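Local coordinates for protein putative NAD dependent dehydrogenase (Micromonospora echinospora, PDB 6NOR) that binds NAD and probably works as an NAD-dependent oxidoreductase in the biosynthesis of the antibiotic gentamicin, at residues H141-V152 with W200-M209. Numbering follows the deposited sequence.
Sequences HGGNFVYAPKFV and WHAVELCRWM. With NAD (nicotinamide-adenine-dinucleotide), chain G.
His141 and Glu204 of helix 200-209 approach each other from opposite directions, and His141 NE2 gives a hydrogen bond of 3.0 Å to Glu204 OE2. The oxygen lies close to the imidazole plane, yet the proton comes in from above the carboxylate plane, 36° out of it. Glu204 gets there on an extended chain, CG trans to the backbone N (chi1 -169°). Several more partners hold its buried carboxylate: water 1 donates to OE2 and to Gly143 O, water 2 donates to OE1, and Trp200 NE1 adds a weak bond to OE1. Gly143 CA sits just 3.3 Å from Glu204 OE1, so backbone and carboxylate meet directly.

Among the rings, Phe145 and His201 form a T-shaped pair, planes 81° apart and centroids 4.7 Å apart. The Phe145 edge, led by CD2, points at one face of the imidazole. In the plane of that imidazole, water 2 lies 2.8 Å from His201 ND1, while NE2 has a weak hydrogen bond with Lys116.

Further along the helix the contact turns apolar. Val146 lies over one face of Trp208, its CB 3.9 Å from the centroid of the six-membered ring in a CH-pi contact, and its CG1 touches both Trp208 CE3 and Leu205 CD2. Phe151 CB meets the indole at its edge, and Met209 CE, on a side chain bent at chi2, lies 3.7 Å from Phe151 O.

Next to His201, Asn144 OD1 accepts a hydrogen bond of 2.8 Å from N7N of the NAD carboxamide, and its ND2 is held by Ser311 O. The segment leaves the last strand of the Rossmann sheet, 139-141, and packs on a helix of the C-terminal domain: the interdomain nicotinamide site of a GFO/IDH/MocA oxidoreductase.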
loop_
_atom_site.group_PDB
_atom_site.type_symbol
_atom_site.label_atom_id
_atom_site.label_comp_id
_atom_site.label_asym_id
_atom_site.label_seq_id
_atom_site.Cartn_x
_atom_site.Cartn_y
_atom_site.Cartn_z
ATOM N N HIS A 141 26.572 16.620 -15.173
ATOM C CA HIS A 141 25.292 16.528 -15.876
ATOM C C HIS A 141 24.140 16.299 -14.910
ATOM O O HIS A 141 24.313 15.711 -13.849
ATOM C CB HIS A 141 25.319 15.424 -16.932
ATOM C CG HIS A 141 25.424 14.045 -16.359
ATOM N ND1 HIS A 141 26.625 13.480 -15.993
ATOM C CD2 HIS A 141 24.476 13.118 -16.084
ATOM C CE1 HIS A 141 26.414 12.270 -15.511
ATOM N NE2 HIS A 141 25.117 12.026 -15.552
ATOM N N GLY A 142 22.957 16.761 -15.303
ATOM C CA GLY A 142 21.812 16.779 -14.413
ATOM C C GLY A 142 20.993 15.513 -14.246
ATOM O O GLY A 142 19.772 15.585 -14.284
ATOM N N GLY A 143 21.636 14.364 -14.035
ATOM C CA GLY A 143 20.909 13.178 -13.604
ATOM C C GLY A 143 20.622 13.146 -12.115
ATOM O O GLY A 143 21.300 12.466 -11.367
ATOM N N ASN A 144 19.608 13.879 -11.682
ATOM C CA ASN A 144 19.356 14.062 -10.253
ATOM C C ASN A 144 18.872 12.840 -9.480
ATOM O O ASN A 144 19.144 12.739 -8.292
ATOM C CB ASN A 144 18.343 15.199 -10.049
ATOM C CG ASN A 144 17.127 15.058 -10.939
ATOM O OD1 ASN A 144 17.218 15.250 -12.135
ATOM N ND2 ASN A 144 15.995 14.702 -10.362
ATOM N N PHE A 145 18.168 11.911 -10.116
ATOM C CA PHE A 145 17.516 10.878 -9.323
ATOM C C PHE A 145 18.488 9.870 -8.737
ATOM O O PHE A 145 18.158 9.193 -7.767
ATOM C CB PHE A 145 16.422 10.164 -10.135
ATOM C CG PHE A 145 15.274 11.065 -10.498
ATOM C CD1 PHE A 145 14.401 11.506 -9.532
ATOM C CD2 PHE A 145 15.103 11.506 -11.798
ATOM C CE1 PHE A 145 13.352 12.356 -9.856
ATOM C CE2 PHE A 145 14.071 12.357 -12.129
ATOM C CZ PHE A 145 13.191 12.780 -11.163
ATOM N N VAL A 146 19.700 9.781 -9.269
ATOM C CA VAL A 146 20.664 8.876 -8.651
ATOM C C VAL A 146 21.205 9.495 -7.369
ATOM O O VAL A 146 21.969 8.865 -6.676
ATOM C CB VAL A 146 21.835 8.511 -9.598
ATOM C CG1 VAL A 146 21.336 7.712 -10.771
ATOM C CG2 VAL A 146 22.562 9.770 -10.087
ATOM N N TYR A 147 20.791 10.721 -7.046
ATOM C CA TYR A 147 21.184 11.344 -5.777
ATOM C C TYR A 147 20.020 11.421 -4.803
ATOM O O TYR A 147 20.168 11.913 -3.691
ATOM C CB TYR A 147 21.728 12.777 -5.972
ATOM C CG TYR A 147 22.918 12.929 -6.880
ATOM C CD1 TYR A 147 22.743 13.117 -8.239
ATOM C CD2 TYR A 147 24.218 12.957 -6.379
ATOM C CE1 TYR A 147 23.818 13.286 -9.099
ATOM C CE2 TYR A 147 25.320 13.131 -7.241
ATOM C CZ TYR A 147 25.095 13.288 -8.605
ATOM O OH TYR A 147 26.127 13.465 -9.488
ATOM N N ALA A 148 18.853 10.978 -5.237
ATOM C CA ALA A 148 17.679 10.983 -4.386
ATOM C C ALA A 148 17.896 10.052 -3.198
ATOM O O ALA A 148 18.215 8.886 -3.367
ATOM C CB ALA A 148 16.425 10.567 -5.180
ATOM N N PRO A 149 17.716 10.579 -1.989
ATOM C CA PRO A 149 17.976 9.902 -0.713
ATOM C C PRO A 149 17.358 8.500 -0.649
ATOM O O PRO A 149 17.999 7.538 -0.222
ATOM C CB PRO A 149 17.311 10.827 0.302
ATOM C CG PRO A 149 17.282 12.154 -0.357
ATOM C CD PRO A 149 17.104 11.904 -1.805
ATOM N N LYS A 150 16.112 8.399 -1.087
ATOM C CA LYS A 150 15.409 7.132 -1.113
ATOM C C LYS A 150 16.065 6.125 -2.049
ATOM O O LYS A 150 16.193 4.954 -1.701
ATOM C CB LYS A 150 13.947 7.357 -1.515
ATOM C CG LYS A 150 13.112 6.128 -1.536
ATOM C CD LYS A 150 11.682 6.445 -1.923
ATOM C CE LYS A 150 11.124 7.523 -1.029
ATOM N NZ LYS A 150 9.737 7.771 -1.378
ATOM N N PHE A 151 16.473 6.580 -3.233
ATOM C CA PHE A 151 17.095 5.708 -4.220
ATOM C C PHE A 151 18.518 5.329 -3.824
ATOM O O PHE A 151 18.960 4.241 -4.109
ATOM C CB PHE A 151 17.085 6.375 -5.598
ATOM C CG PHE A 151 15.727 6.407 -6.253
ATOM C CD1 PHE A 151 14.688 5.635 -5.776
ATOM C CD2 PHE A 151 15.488 7.226 -7.322
ATOM C CE1 PHE A 151 13.431 5.673 -6.380
ATOM C CE2 PHE A 151 14.247 7.269 -7.931
ATOM C CZ PHE A 151 13.215 6.493 -7.458
ATOM N N VAL A 152 19.225 6.222 -3.151
ATOM C CA VAL A 152 20.543 5.920 -2.636
ATOM C C VAL A 152 20.470 4.783 -1.629
ATOM O O VAL A 152 21.218 3.814 -1.715
ATOM C CB VAL A 152 21.181 7.163 -1.984
ATOM C CG1 VAL A 152 22.414 6.786 -1.227
ATOM C CG2 VAL A 152 21.510 8.199 -3.049
ATOM N N TRP A 200 16.249 9.152 -20.365
ATOM C CA TRP A 200 17.539 9.508 -19.809
ATOM C C TRP A 200 17.662 9.013 -18.370
ATOM O O TRP A 200 18.620 8.334 -18.019
ATOM C CB TRP A 200 17.784 11.023 -19.834
ATOM C CG TRP A 200 19.125 11.339 -19.251
ATOM C CD1 TRP A 200 19.453 11.419 -17.922
ATOM C CD2 TRP A 200 20.332 11.560 -19.966
ATOM N NE1 TRP A 200 20.779 11.682 -17.778
ATOM C CE2 TRP A 200 21.343 11.783 -19.022
ATOM C CE3 TRP A 200 20.653 11.613 -21.323
ATOM C CZ2 TRP A 200 22.648 12.039 -19.381
ATOM C CZ3 TRP A 200 21.942 11.871 -21.678
ATOM C CH2 TRP A 200 22.931 12.085 -20.715
ATOM N N HIS A 201 16.690 9.372 -17.540
ATOM C CA HIS A 201 16.707 8.978 -16.142
ATOM C C HIS A 201 16.560 7.506 -15.935
ATOM O O HIS A 201 17.215 6.922 -15.083
ATOM C CB HIS A 201 15.592 9.660 -15.395
ATOM C CG HIS A 201 15.759 11.129 -15.295
ATOM N ND1 HIS A 201 16.832 11.702 -14.656
ATOM C CD2 HIS A 201 14.992 12.150 -15.735
ATOM C CE1 HIS A 201 16.715 13.013 -14.696
ATOM N NE2 HIS A 201 15.608 13.308 -15.349
ATOM N N ALA A 202 15.670 6.906 -16.696
ATOM C CA ALA A 202 15.395 5.509 -16.505
ATOM C C ALA A 202 16.671 4.716 -16.804
ATOM O O ALA A 202 17.042 3.822 -16.053
ATOM C CB ALA A 202 14.234 5.058 -17.381
ATOM N N VAL A 203 17.364 5.081 -17.878
ATOM C CA VAL A 203 18.571 4.348 -18.258
ATOM C C VAL A 203 19.686 4.578 -17.243
ATOM O O VAL A 203 20.373 3.650 -16.871
ATOM C CB VAL A 203 19.043 4.727 -19.660
ATOM C CG1 VAL A 203 20.394 4.119 -19.927
ATOM C CG2 VAL A 203 18.038 4.225 -20.696
ATOM N N GLU A 204 19.839 5.799 -16.755
ATOM C CA GLU A 204 20.866 6.053 -15.760
ATOM C C GLU A 204 20.581 5.252 -14.471
ATOM O O GLU A 204 21.487 4.623 -13.919
ATOM C CB GLU A 204 20.978 7.558 -15.460
ATOM C CG GLU A 204 22.206 7.944 -14.631
ATOM C CD GLU A 204 22.483 9.461 -14.585
ATOM O OE1 GLU A 204 21.592 10.254 -14.952
ATOM O OE2 GLU A 204 23.600 9.858 -14.171
ATOM N N LEU A 205 19.326 5.257 -14.021
ATOM C CA LEU A 205 18.922 4.509 -12.826
ATOM C C LEU A 205 19.146 3.018 -12.978
ATOM O O LEU A 205 19.675 2.400 -12.075
ATOM C CB LEU A 205 17.462 4.764 -12.492
ATOM C CG LEU A 205 17.231 6.155 -11.915
ATOM C CD1 LEU A 205 15.749 6.538 -11.945
ATOM C CD2 LEU A 205 17.805 6.228 -10.497
ATOM N N CYS A 206 18.758 2.450 -14.122
ATOM C CA CYS A 206 18.999 1.027 -14.394
ATOM C C CYS A 206 20.464 0.624 -14.257
ATOM O O CYS A 206 20.781 -0.302 -13.518
ATOM C CB CYS A 206 18.544 0.640 -15.800
ATOM S SG CYS A 206 16.846 0.158 -15.991
ATOM N N ARG A 207 21.341 1.286 -15.011
ATOM C CA ARG A 207 22.794 1.059 -14.943
ATOM C C ARG A 207 23.289 1.061 -13.527
ATOM O O ARG A 207 23.964 0.155 -13.078
ATOM C CB ARG A 207 23.568 2.155 -15.663
ATOM C CG ARG A 207 23.608 2.104 -17.121
ATOM C CD ARG A 207 24.529 3.221 -17.625
ATOM N NE ARG A 207 25.946 2.853 -17.628
ATOM C CZ ARG A 207 26.892 3.551 -17.013
ATOM N NH1 ARG A 207 26.577 4.631 -16.315
ATOM N NH2 ARG A 207 28.151 3.162 -17.080
ATOM N N TRP A 208 22.955 2.143 -12.852
ATOM C CA TRP A 208 23.446 2.450 -11.527
ATOM C C TRP A 208 23.004 1.423 -10.519
ATOM O O TRP A 208 23.808 0.943 -9.733
ATOM C CB TRP A 208 22.962 3.831 -11.130
ATOM C CG TRP A 208 23.258 4.254 -9.735
ATOM C CD1 TRP A 208 24.494 4.367 -9.143
ATOM C CD2 TRP A 208 22.305 4.695 -8.765
ATOM N NE1 TRP A 208 24.352 4.835 -7.861
ATOM C CE2 TRP A 208 23.021 5.050 -7.609
ATOM C CE3 TRP A 208 20.912 4.818 -8.763
ATOM C CZ2 TRP A 208 22.391 5.517 -6.460
ATOM C CZ3 TRP A 208 20.286 5.286 -7.618
ATOM C CH2 TRP A 208 21.024 5.623 -6.485
ATOM N N MET A 209 21.730 1.063 -10.557
ATOM C CA MET A 209 21.226 0.071 -9.610
ATOM C C MET A 209 21.991 -1.238 -9.757
ATOM O O MET A 209 22.156 -1.955 -8.792
ATOM C CB MET A 209 19.727 -0.155 -9.796
ATOM C CG MET A 209 18.880 0.995 -9.264
ATOM S SD MET A 209 19.013 1.252 -7.472
ATOM C CE MET A 209 18.020 2.710 -7.318
HETATM P PA NAD G . 11.677 25.643 -20.011
HETATM O O1A NAD G . 10.975 25.762 -21.385
HETATM O O2A NAD G . 10.758 25.794 -18.858
HETATM O O5B NAD G . 12.787 26.747 -19.906
HETATM C C5B NAD G . 13.707 26.892 -20.973
HETATM C C4B NAD G . 14.328 28.303 -20.803
HETATM O O4B NAD G . 15.386 28.442 -21.548
HETATM C C3B NAD G . 13.338 29.337 -21.291
HETATM O O3B NAD G . 13.257 30.323 -20.351
HETATM C C2B NAD G . 13.963 29.873 -22.608
HETATM O O2B NAD G . 13.563 31.281 -22.778
HETATM C C1B NAD G . 15.207 29.802 -22.354
HETATM N N9A NAD G . 16.038 29.675 -23.537
HETATM C C8A NAD G . 15.787 29.070 -24.715
HETATM N N7A NAD G . 16.899 29.183 -25.481
HETATM C C5A NAD G . 17.820 29.852 -24.785
HETATM C C6A NAD G . 19.091 30.246 -25.086
HETATM N N6A NAD G . 19.777 30.026 -26.259
HETATM N N1A NAD G . 19.815 30.901 -24.190
HETATM C C2A NAD G . 19.289 31.207 -22.978
HETATM N N3A NAD G . 18.023 30.824 -22.684
HETATM C C4A NAD G . 17.294 30.146 -23.577
HETATM O O3 NAD G . 12.379 24.260 -19.980
HETATM P PN NAD G . 12.885 23.445 -18.708
HETATM O O1N NAD G . 13.454 24.292 -17.617
HETATM O O2N NAD G . 11.758 22.570 -18.185
HETATM O O5D NAD G . 14.034 22.511 -19.245
HETATM C C5D NAD G . 15.337 23.017 -19.469
HETATM C C4D NAD G . 16.351 21.859 -19.375
HETATM O O4D NAD G . 16.293 21.237 -18.232
HETATM C C3D NAD G . 16.030 20.772 -20.444
HETATM O O3D NAD G . 17.158 20.331 -20.947
HETATM C C2D NAD G . 15.263 19.690 -19.654
HETATM O O2D NAD G . 15.426 18.373 -20.331
HETATM C C1D NAD G . 15.829 19.715 -18.480
HETATM N N1N NAD G . 14.941 19.307 -17.432
HETATM C C2N NAD G . 15.443 18.502 -16.415
HETATM C C3N NAD G . 14.625 18.073 -15.368
HETATM C C7N NAD G . 15.254 17.166 -14.296
HETATM O O7N NAD G . 14.588 16.708 -13.443
HETATM N N7N NAD G . 16.642 16.864 -14.366
HETATM C C4N NAD G . 13.295 18.421 -15.312
HETATM C C5N NAD G . 12.786 19.237 -16.323
HETATM C C6N NAD G . 13.618 19.676 -17.388
HETATM O O HOH W 1 23.814 12.197 -12.530
HETATM O O HOH W 2 18.859 10.504 -13.141
#